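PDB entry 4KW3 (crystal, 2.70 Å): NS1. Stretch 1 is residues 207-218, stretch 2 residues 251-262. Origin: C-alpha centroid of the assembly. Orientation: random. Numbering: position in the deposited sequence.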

ATOM      1  N   PHE A 207      12.649  -9.313  -3.700  1.00 42.19           N
ATOM      2  CA  PHE A 207      12.064  -8.094  -4.232  1.00 37.25           C
ATOM      3  C   PHE A 207      11.562  -7.227  -3.073  1.00 42.29           C
ATOM      4  O   PHE A 207      11.769  -6.004  -3.059  1.00 45.60           O
ATOM      5  N   PHE A 208      10.923  -7.875  -2.100  1.00 36.97           N
ATOM      6  CA  PHE A 208      10.513  -7.226  -0.847  1.00 40.23           C
ATOM      7  C   PHE A 208      11.707  -6.594  -0.131  1.00 44.04           C
ATOM      8  O   PHE A 208      11.695  -5.403   0.194  1.00 39.71           O
ATOM      9  N   LYS A 209      12.740  -7.405   0.099  1.00 39.27           N
ATOM     10  CA  LYS A 209      13.898  -6.991   0.875  1.00 41.37           C
ATOM     11  C   LYS A 209      14.655  -5.867   0.191  1.00 46.50           C
ATOM     12  O   LYS A 209      15.043  -4.886   0.846  1.00 38.81           O
ATOM     13  N   ASN A 210      14.833  -5.986  -1.129  1.00 33.89           N
ATOM     14  CA  ASN A 210      15.687  -5.038  -1.826  1.00 39.98           C
ATOM     15  C   ASN A 210      15.005  -3.810  -2.386  1.00 44.12           C
ATOM     16  O   ASN A 210      15.639  -2.756  -2.466  1.00 42.27           O
ATOM     17  N   TYR A 211      13.720  -3.912  -2.718  1.00 44.24           N
ATOM     18  CA  TYR A 211      13.068  -2.765  -3.328  1.00 46.75           C
ATOM     19  C   TYR A 211      12.027  -2.126  -2.400  1.00 38.20           C
ATOM     20  O   TYR A 211      11.969  -0.918  -2.308  1.00 49.24           O
ATOM     21  N   LEU A 212      11.256  -2.914  -1.666  1.00 41.43           N
ATOM     22  CA  LEU A 212      10.194  -2.341  -0.828  1.00 36.33           C
ATOM     23  C   LEU A 212      10.685  -1.903   0.575  1.00 43.66           C
ATOM     24  O   LEU A 212      10.302  -0.841   1.064  1.00 41.18           O
ATOM     25  N   LEU A 213      11.543  -2.709   1.204  1.00 35.86           N
ATOM     26  CA  LEU A 213      12.012  -2.428   2.561  1.00 29.45           C
ATOM     27  C   LEU A 213      12.856  -1.165   2.748  1.00 39.66           C
ATOM     28  O   LEU A 213      12.561  -0.343   3.619  1.00 47.10           O
ATOM     29  N   PRO A 214      13.892  -0.980   1.919  1.00 45.23           N
ATOM     30  CA  PRO A 214      14.797   0.118   2.298  1.00 45.77           C
ATOM     31  C   PRO A 214      14.314   1.494   1.846  1.00 42.75           C
ATOM     32  O   PRO A 214      14.934   2.164   1.033  1.00 44.63           O
ATOM     33  N   LYS A 215      13.183   1.900   2.402  1.00 43.26           N
ATOM     34  CA  LYS A 215      12.636   3.225   2.161  1.00 40.06           C
ATOM     35  C   LYS A 215      12.361   3.888   3.509  1.00 46.20           C
ATOM     36  O   LYS A 215      12.158   3.210   4.519  1.00 52.30           O
ATOM     37  N   ASN A 216      12.347   5.214   3.534  1.00 45.22           N
ATOM     38  CA  ASN A 216      11.976   5.904   4.764  1.00 44.42           C
ATOM     39  C   ASN A 216      10.477   6.146   4.742  1.00 42.93           C
ATOM     40  O   ASN A 216       9.854   6.129   3.678  1.00 48.80           O
ATOM     41  N   ARG A 217       9.885   6.311   5.918  1.00 35.82           N
ATOM     42  CA  ARG A 217       8.460   6.549   5.995  1.00 35.91           C
ATOM     43  C   ARG A 217       8.071   7.993   5.790  1.00 45.55           C
ATOM     44  O   ARG A 217       8.728   8.902   6.314  1.00 43.65           O
ATOM     45  N   CYS A 218       6.970   8.181   5.061  1.00 31.83           N
ATOM     46  CA  CYS A 218       6.305   9.465   4.992  1.00 42.61           C
ATOM     47  C   CYS A 218       4.789   9.261   4.883  1.00 44.34           C
ATOM     48  O   CYS A 218       4.316   8.647   3.935  1.00 45.96           O
ATOM     49  N   PRO A 251       1.019  -5.628  10.343  1.00 42.82           N
ATOM     50  CA  PRO A 251       1.866  -4.467  10.028  1.00 39.66           C
ATOM     51  C   PRO A 251       3.311  -4.653  10.450  1.00 40.59           C
ATOM     52  O   PRO A 251       3.582  -5.175  11.519  1.00 44.66           O
ATOM     53  N   LEU A 252       4.234  -4.230   9.597  1.00 41.15           N
ATOM     54  CA  LEU A 252       5.628  -4.083   9.994  1.00 39.91           C
ATOM     55  C   LEU A 252       5.740  -2.699  10.641  1.00 41.41           C
ATOM     56  O   LEU A 252       5.626  -1.683   9.961  1.00 41.69           O
ATOM     57  N   PRO A 253       5.893  -2.658  11.970  1.00 41.86           N
ATOM     58  CA  PRO A 253       5.865  -1.369  12.684  1.00 43.71           C
ATOM     59  C   PRO A 253       7.105  -0.551  12.342  1.00 46.86           C
ATOM     60  O   PRO A 253       8.204  -1.121  12.233  1.00 51.08           O
ATOM     61  N   GLU A 254       6.911   0.752  12.151  1.00 43.97           N
ATOM     62  CA  GLU A 254       7.985   1.690  11.803  1.00 32.44           C
ATOM     63  C   GLU A 254       9.265   1.417  12.555  1.00 43.62           C
ATOM     64  O   GLU A 254      10.335   1.431  11.965  1.00 47.30           O
ATOM     65  N   HIS A 255       9.169   1.156  13.855  1.00 42.48           N
ATOM     66  CA  HIS A 255      10.389   1.110  14.669  1.00 47.43           C
ATOM     67  C   HIS A 255      11.196  -0.191  14.520  1.00 44.96           C
ATOM     68  O   HIS A 255      12.324  -0.262  14.968  1.00 55.94           O
ATOM     69  N   TYR A 256      10.638  -1.194  13.849  1.00 43.65           N
ATOM     70  CA  TYR A 256      11.363  -2.432  13.595  1.00 51.23           C
ATOM     71  C   TYR A 256      11.836  -2.557  12.143  1.00 48.28           C
ATOM     72  O   TYR A 256      12.499  -3.547  11.820  1.00 53.43           O
ATOM     73  N   ARG A 257      11.463  -1.612  11.266  1.00 32.64           N
ATOM     74  CA  ARG A 257      11.685  -1.798   9.803  1.00 45.94           C
ATOM     75  C   ARG A 257      13.161  -2.103   9.498  1.00 40.98           C
ATOM     76  O   ARG A 257      13.476  -3.137   8.913  1.00 48.08           O
ATOM     77  N   LYS A 258      14.068  -1.229   9.928  1.00 35.81           N
ATOM     78  CA  LYS A 258      15.468  -1.394   9.572  1.00 39.33           C
ATOM     79  C   LYS A 258      16.038  -2.698  10.128  1.00 40.86           C
ATOM     80  O   LYS A 258      16.816  -3.377   9.448  1.00 38.49           O
ATOM     81  N   ASN A 259      15.645  -3.062  11.343  1.00 41.08           N
ATOM     82  CA  ASN A 259      16.110  -4.329  11.884  1.00 51.37           C
ATOM     83  C   ASN A 259      15.526  -5.526  11.134  1.00 43.35           C
ATOM     84  O   ASN A 259      16.229  -6.504  10.858  1.00 43.42           O
ATOM     85  N   TYR A 260      14.250  -5.430  10.781  1.00 44.31           N
ATOM     86  CA  TYR A 260      13.580  -6.457   9.965  1.00 43.21           C
ATOM     87  C   TYR A 260      14.350  -6.684   8.673  1.00 41.14           C
ATOM     88  O   TYR A 260      14.666  -7.821   8.332  1.00 45.22           O
ATOM     89  N   HIS A 261      14.682  -5.592   7.983  1.00 41.19           N
ATOM     90  CA  HIS A 261      15.515  -5.655   6.780  1.00 44.20           C
ATOM     91  C   HIS A 261      16.889  -6.290   7.005  1.00 51.23           C
ATOM     92  O   HIS A 261      17.356  -7.093   6.191  1.00 51.50           O
ATOM     93  N   ALA A 262      17.524  -5.914   8.114  1.00 50.75           N
ATOM     94  CA  ALA A 262      18.849  -6.405   8.475  1.00 49.81           C
ATOM     95  C   ALA A 262      18.816  -7.919   8.672  1.00 45.46           C
ATOM     96  O   ALA A 262      19.691  -8.631   8.197  1.00 47.52           O
TER

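The most unusual feature of this contact is a single arginine nitrogen that donates to two consecutive backbone carbonyls, Leu212 O and Leu213 O. Arg257 NH1 donates to Leu213 O at 2.9 Å with a nearly straight geometry, and also to Leu212 O at 2.8 Å, a weak bond because the N-H points well off the acceptor. A wider pi-type turn spans 208-212, and Leu213 O also accepts the backbone N of Lys215 at 2.6 Å. One side chain thus supplies a donor to two neighbouring carbonyls as the chain changes course.

Arg257 reaches them from helix 257-262. Its CA-to-CB bond points toward stretch 1, chi1 and chi2 are both t, and the extended stem then bends at chi3 (m, -84°) to bring the guanidinium alongside the backbone. Leu212 O sits at the edge of that group, near its plane, whereas Leu213 CD2 lies over one face, 3.8 Å from Arg257 NH1. The charged group is therefore used in two ways, its edge for a carbonyl and its face for a methyl. Further back, Arg257 CD lies 3.8 Å from Lys215 O.

Leu213 is the apolar hub. Its CA-to-CB bond points sideways, and the m, t rotamer spreads the two methyls across stretch 2. Leu213 CD2 meets Leu252 CD2 at 3.8 Å, while Leu213 CD1 approaches His261 CA at 3.7 Å and Tyr260 CD1 at 4.1 Å, the last contact falling at the edge of the tyrosine ring. Leu252 and Tyr260 both point toward stretch 1 from t rotamers at chi1; for Leu252, chi2 is off-well at 29°.

Phe208 extends this apolar patch. Its CA-to-CB bond runs sideways, but with chi1 t the end of the ring comes nearer, so that Phe208 CE2 lies 3.9 Å from Tyr260 CE1 and Phe208 CZ lies 4.3 Å from Leu252 CD2. The tyrosine carbon approaches the edge of the phenylalanine ring.

His261 also starts sideways, and its t rotamer brings the imidazole in against Lys209, Leu213 and Pro214. Lys209 O is 3.2 Å from His261 CD2, at the ring edge, and the aliphatic Lys209 CG is 3.9 Å from the same CD2. Leu213 CB meets that edge too, 3.8 Å from His261 CD2. Here the backbones come close, with the CA atoms of Lys209 and His261 6.3 Å apart.

At the far end, Arg217 and Glu254 point toward each other's stretches, yet they meet through carbon: Glu254 CG lies over one face of the Arg217 guanidinium, 3.6 Å from Arg217 NE. Arg217 NE and NH2 and both Glu254 carboxylate oxygens are hydrogen-bonded elsewhere in the structure.

The rule to take from this contact is economical. A leucine, Leu213, packs against two aromatic side chains and another leucine, while an arginine covers its methyl and pairs with the carbonyls beside it.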

ATOM      1  CB  PHE A 207      10.960  -8.391  -5.238  1.00 31.58           C
ATOM      2  CG  PHE A 207      10.270  -7.170  -5.715  1.00 34.77           C
ATOM      3  CD1 PHE A 207      10.903  -6.312  -6.605  1.00 35.68           C
ATOM      4  CD2 PHE A 207       9.009  -6.834  -5.221  1.00 33.37           C
ATOM      5  CE1 PHE A 207      10.297  -5.151  -7.027  1.00 36.84           C
ATOM      6  CE2 PHE A 207       8.380  -5.680  -5.640  1.00 33.05           C
ATOM      7  CZ  PHE A 207       9.021  -4.830  -6.544  1.00 39.74           C
ATOM      8  CB  PHE A 208       9.849  -8.260   0.077  1.00 42.99           C
ATOM      9  CG  PHE A 208       9.384  -7.707   1.408  1.00 39.45           C
ATOM     10  CD1 PHE A 208       8.630  -6.538   1.477  1.00 34.60           C
ATOM     11  CD2 PHE A 208       9.684  -8.376   2.590  1.00 40.55           C
ATOM     12  CE1 PHE A 208       8.191  -6.040   2.697  1.00 37.14           C
ATOM     13  CE2 PHE A 208       9.257  -7.877   3.836  1.00 44.93           C
ATOM     14  CZ  PHE A 208       8.504  -6.705   3.884  1.00 39.79           C
ATOM     15  CB  LYS A 209      14.853  -8.161   1.105  1.00 45.26           C
ATOM     16  CG  LYS A 209      16.059  -7.783   1.959  1.00 47.55           C
ATOM     17  CD  LYS A 209      17.233  -8.759   1.838  1.00 42.34           C
ATOM     18  CE  LYS A 209      17.907  -8.626   0.508  1.00 47.59           C
ATOM     19  NZ  LYS A 209      19.216  -9.341   0.455  1.00 52.99           N
ATOM     20  CB  ASN A 210      16.498  -5.734  -2.925  1.00 34.34           C
ATOM     21  CG  ASN A 210      17.538  -6.627  -2.352  1.00 41.07           C
ATOM     22  OD1 ASN A 210      18.139  -6.286  -1.337  1.00 48.44           O
ATOM     23  ND2 ASN A 210      17.733  -7.797  -2.949  1.00 45.96           N
ATOM     24  CB  TYR A 211      12.462  -3.062  -4.731  1.00 27.87           C
ATOM     25  CG  TYR A 211      11.673  -1.855  -5.202  1.00 42.92           C
ATOM     26  CD1 TYR A 211      12.324  -0.754  -5.782  1.00 40.04           C
ATOM     27  CD2 TYR A 211      10.290  -1.769  -4.992  1.00 40.75           C
ATOM     28  CE1 TYR A 211      11.615   0.388  -6.153  1.00 41.25           C
ATOM     29  CE2 TYR A 211       9.575  -0.631  -5.361  1.00 47.89           C
ATOM     30  CZ  TYR A 211      10.248   0.448  -5.936  1.00 56.88           C
ATOM     31  OH  TYR A 211       9.552   1.581  -6.304  1.00 69.74           O
ATOM     32  CB  LEU A 212       9.025  -3.316  -0.711  1.00 34.82           C
ATOM     33  CG  LEU A 212       8.220  -3.600  -1.990  1.00 44.19           C
ATOM     34  CD1 LEU A 212       7.107  -4.591  -1.689  1.00 39.85           C
ATOM     35  CD2 LEU A 212       7.627  -2.302  -2.572  1.00 36.30           C
ATOM     36  CB  LEU A 213      12.736  -3.633   3.159  1.00 38.15           C
ATOM     37  CG  LEU A 213      11.794  -4.686   3.726  1.00 39.33           C
ATOM     38  CD1 LEU A 213      12.583  -5.635   4.579  1.00 44.80           C
ATOM     39  CD2 LEU A 213      10.679  -4.004   4.515  1.00 39.25           C
ATOM     40  CB  PRO A 214      16.115  -0.281   1.633  1.00 38.69           C
ATOM     41  CG  PRO A 214      15.709  -1.083   0.438  1.00 34.02           C
ATOM     42  CD  PRO A 214      14.368  -1.719   0.734  1.00 39.28           C
ATOM     43  CB  LYS A 215      11.347   3.134   1.339  1.00 34.68           C
ATOM     44  CG  LYS A 215      11.517   2.446   0.002  1.00 38.52           C
ATOM     45  CD  LYS A 215      10.231   2.465  -0.788  1.00 44.67           C
ATOM     46  CE  LYS A 215      10.390   1.778  -2.138  1.00 51.28           C
ATOM     47  NZ  LYS A 215       9.278   2.139  -3.062  1.00 61.71           N
ATOM     48  CB  ASN A 216      12.756   7.201   4.913  1.00 32.49           C
ATOM     49  CG  ASN A 216      14.259   6.968   4.945  1.00 44.02           C
ATOM     50  OD1 ASN A 216      14.741   6.052   5.625  1.00 36.56           O
ATOM     51  ND2 ASN A 216      15.012   7.804   4.228  1.00 40.91           N
ATOM     52  CB  ARG A 217       7.879   6.083   7.329  1.00 39.56           C
ATOM     53  CG  ARG A 217       6.354   6.042   7.285  1.00 43.38           C
ATOM     54  CD  ARG A 217       5.749   5.426   8.505  1.00 42.08           C
ATOM     55  NE  ARG A 217       6.035   6.201   9.689  1.00 54.30           N
ATOM     56  CZ  ARG A 217       5.345   6.083  10.811  1.00 52.31           C
ATOM     57  NH1 ARG A 217       4.345   5.224  10.839  1.00 40.53           N
ATOM     58  NH2 ARG A 217       5.650   6.819  11.884  1.00 50.44           N
ATOM     59  CB  CYS A 218       6.816  10.253   3.797  1.00 42.59           C
ATOM     60  SG  CYS A 218       6.027  11.826   3.675  1.00 59.88           S
ATOM     61  CB  PRO A 251       1.227  -3.344  10.843  1.00 38.26           C
ATOM     62  CG  PRO A 251       0.518  -4.050  11.974  1.00 35.13           C
ATOM     63  CD  PRO A 251       0.002  -5.327  11.363  1.00 36.34           C
ATOM     64  CB  LEU A 252       6.516  -4.202   8.763  1.00 34.98           C
ATOM     65  CG  LEU A 252       8.014  -3.917   8.764  1.00 39.27           C
ATOM     66  CD1 LEU A 252       8.695  -4.180  10.099  1.00 39.72           C
ATOM     67  CD2 LEU A 252       8.641  -4.733   7.651  1.00 43.29           C
ATOM     68  CB  PRO A 253       5.878  -1.773  14.175  1.00 37.66           C
ATOM     69  CG  PRO A 253       5.541  -3.274  14.197  1.00 35.11           C
ATOM     70  CD  PRO A 253       6.113  -3.797  12.884  1.00 37.25           C
ATOM     71  CB  GLU A 254       7.547   3.151  12.049  1.00 33.25           C
ATOM     72  CG  GLU A 254       8.448   4.219  11.423  1.00 48.43           C
ATOM     73  CD  GLU A 254       9.736   4.512  12.214  1.00 55.57           C
ATOM     74  OE1 GLU A 254       9.804   4.209  13.417  1.00 63.34           O
ATOM     75  OE2 GLU A 254      10.686   5.073  11.631  1.00 65.99           O
ATOM     76  CB  HIS A 255      10.076   1.402  16.143  1.00 45.48           C
ATOM     77  CG  HIS A 255       9.136   0.421  16.755  1.00 63.16           C
ATOM     78  ND1 HIS A 255       7.764   0.577  16.708  1.00 78.29           N
ATOM     79  CD2 HIS A 255       9.363  -0.739  17.415  1.00 65.35           C
ATOM     80  CE1 HIS A 255       7.189  -0.446  17.316  1.00 79.31           C
ATOM     81  NE2 HIS A 255       8.137  -1.260  17.753  1.00 73.54           N
ATOM     82  CB  TYR A 256      10.490  -3.654  13.909  1.00 70.72           C
ATOM     83  CG  TYR A 256      10.092  -3.832  15.355  1.00 92.90           C
ATOM     84  CD1 TYR A 256      10.980  -3.553  16.386  1.00102.51           C
ATOM     85  CD2 TYR A 256       8.809  -4.266  15.692  1.00102.63           C
ATOM     86  CE1 TYR A 256      10.609  -3.720  17.720  1.00106.89           C
ATOM     87  CE2 TYR A 256       8.428  -4.431  17.017  1.00104.42           C
ATOM     88  CZ  TYR A 256       9.332  -4.158  18.026  1.00109.56           C
ATOM     89  OH  TYR A 256       8.959  -4.323  19.345  1.00116.82           O
ATOM     90  CB  ARG A 257      11.119  -0.647   8.893  1.00 30.07           C
ATOM     91  CG  ARG A 257      11.381  -0.867   7.369  1.00 51.70           C
ATOM     92  CD  ARG A 257      10.851   0.220   6.383  1.00 29.21           C
ATOM     93  NE  ARG A 257       9.464  -0.026   6.068  1.00 49.62           N
ATOM     94  CZ  ARG A 257       8.967  -0.360   4.881  1.00 48.05           C
ATOM     95  NH1 ARG A 257       9.709  -0.448   3.788  1.00 42.77           N
ATOM     96  NH2 ARG A 257       7.674  -0.563   4.792  1.00 57.86           N
ATOM     97  CB  LYS A 258      16.307  -0.196  10.002  1.00 38.51           C
ATOM     98  CG  LYS A 258      17.715  -0.259   9.495  1.00 38.50           C
ATOM     99  CD  LYS A 258      17.944   0.745   8.388  1.00 51.39           C
ATOM    100  CE  LYS A 258      19.093   1.668   8.736  1.00 49.63           C
ATOM    101  NZ  LYS A 258      20.348   0.891   8.865  1.00 50.62           N
ATOM    102  CB  ASN A 259      15.837  -4.434  13.385  1.00 72.26           C
ATOM    103  CG  ASN A 259      16.423  -5.694  13.986  1.00 88.31           C
ATOM    104  OD1 ASN A 259      15.782  -6.375  14.786  1.00 95.23           O
ATOM    105  ND2 ASN A 259      17.645  -6.030  13.577  1.00 93.95           N
ATOM    106  CB  TYR A 260      12.153  -6.025   9.652  1.00 31.32           C
ATOM    107  CG  TYR A 260      11.234  -7.132   9.235  1.00 39.23           C
ATOM    108  CD1 TYR A 260      11.220  -7.595   7.920  1.00 33.55           C
ATOM    109  CD2 TYR A 260      10.318  -7.670  10.134  1.00 38.88           C
ATOM    110  CE1 TYR A 260      10.339  -8.588   7.520  1.00 30.55           C
ATOM    111  CE2 TYR A 260       9.452  -8.659   9.756  1.00 37.29           C
ATOM    112  CZ  TYR A 260       9.463  -9.124   8.443  1.00 43.19           C
ATOM    113  OH  TYR A 260       8.581 -10.117   8.072  1.00 52.34           O
ATOM    114  CB  HIS A 261      15.706  -4.261   6.228  1.00 32.61           C
ATOM    115  CG  HIS A 261      16.633  -4.198   5.062  1.00 35.79           C
ATOM    116  ND1 HIS A 261      17.993  -4.015   5.202  1.00 36.62           N
ATOM    117  CD2 HIS A 261      16.401  -4.298   3.733  1.00 41.33           C
ATOM    118  CE1 HIS A 261      18.558  -3.998   4.010  1.00 33.45           C
ATOM    119  NE2 HIS A 261      17.615  -4.171   3.101  1.00 44.24           N
ATOM    120  CB  ALA A 262      19.329  -5.723   9.744  1.00 31.67           C
TER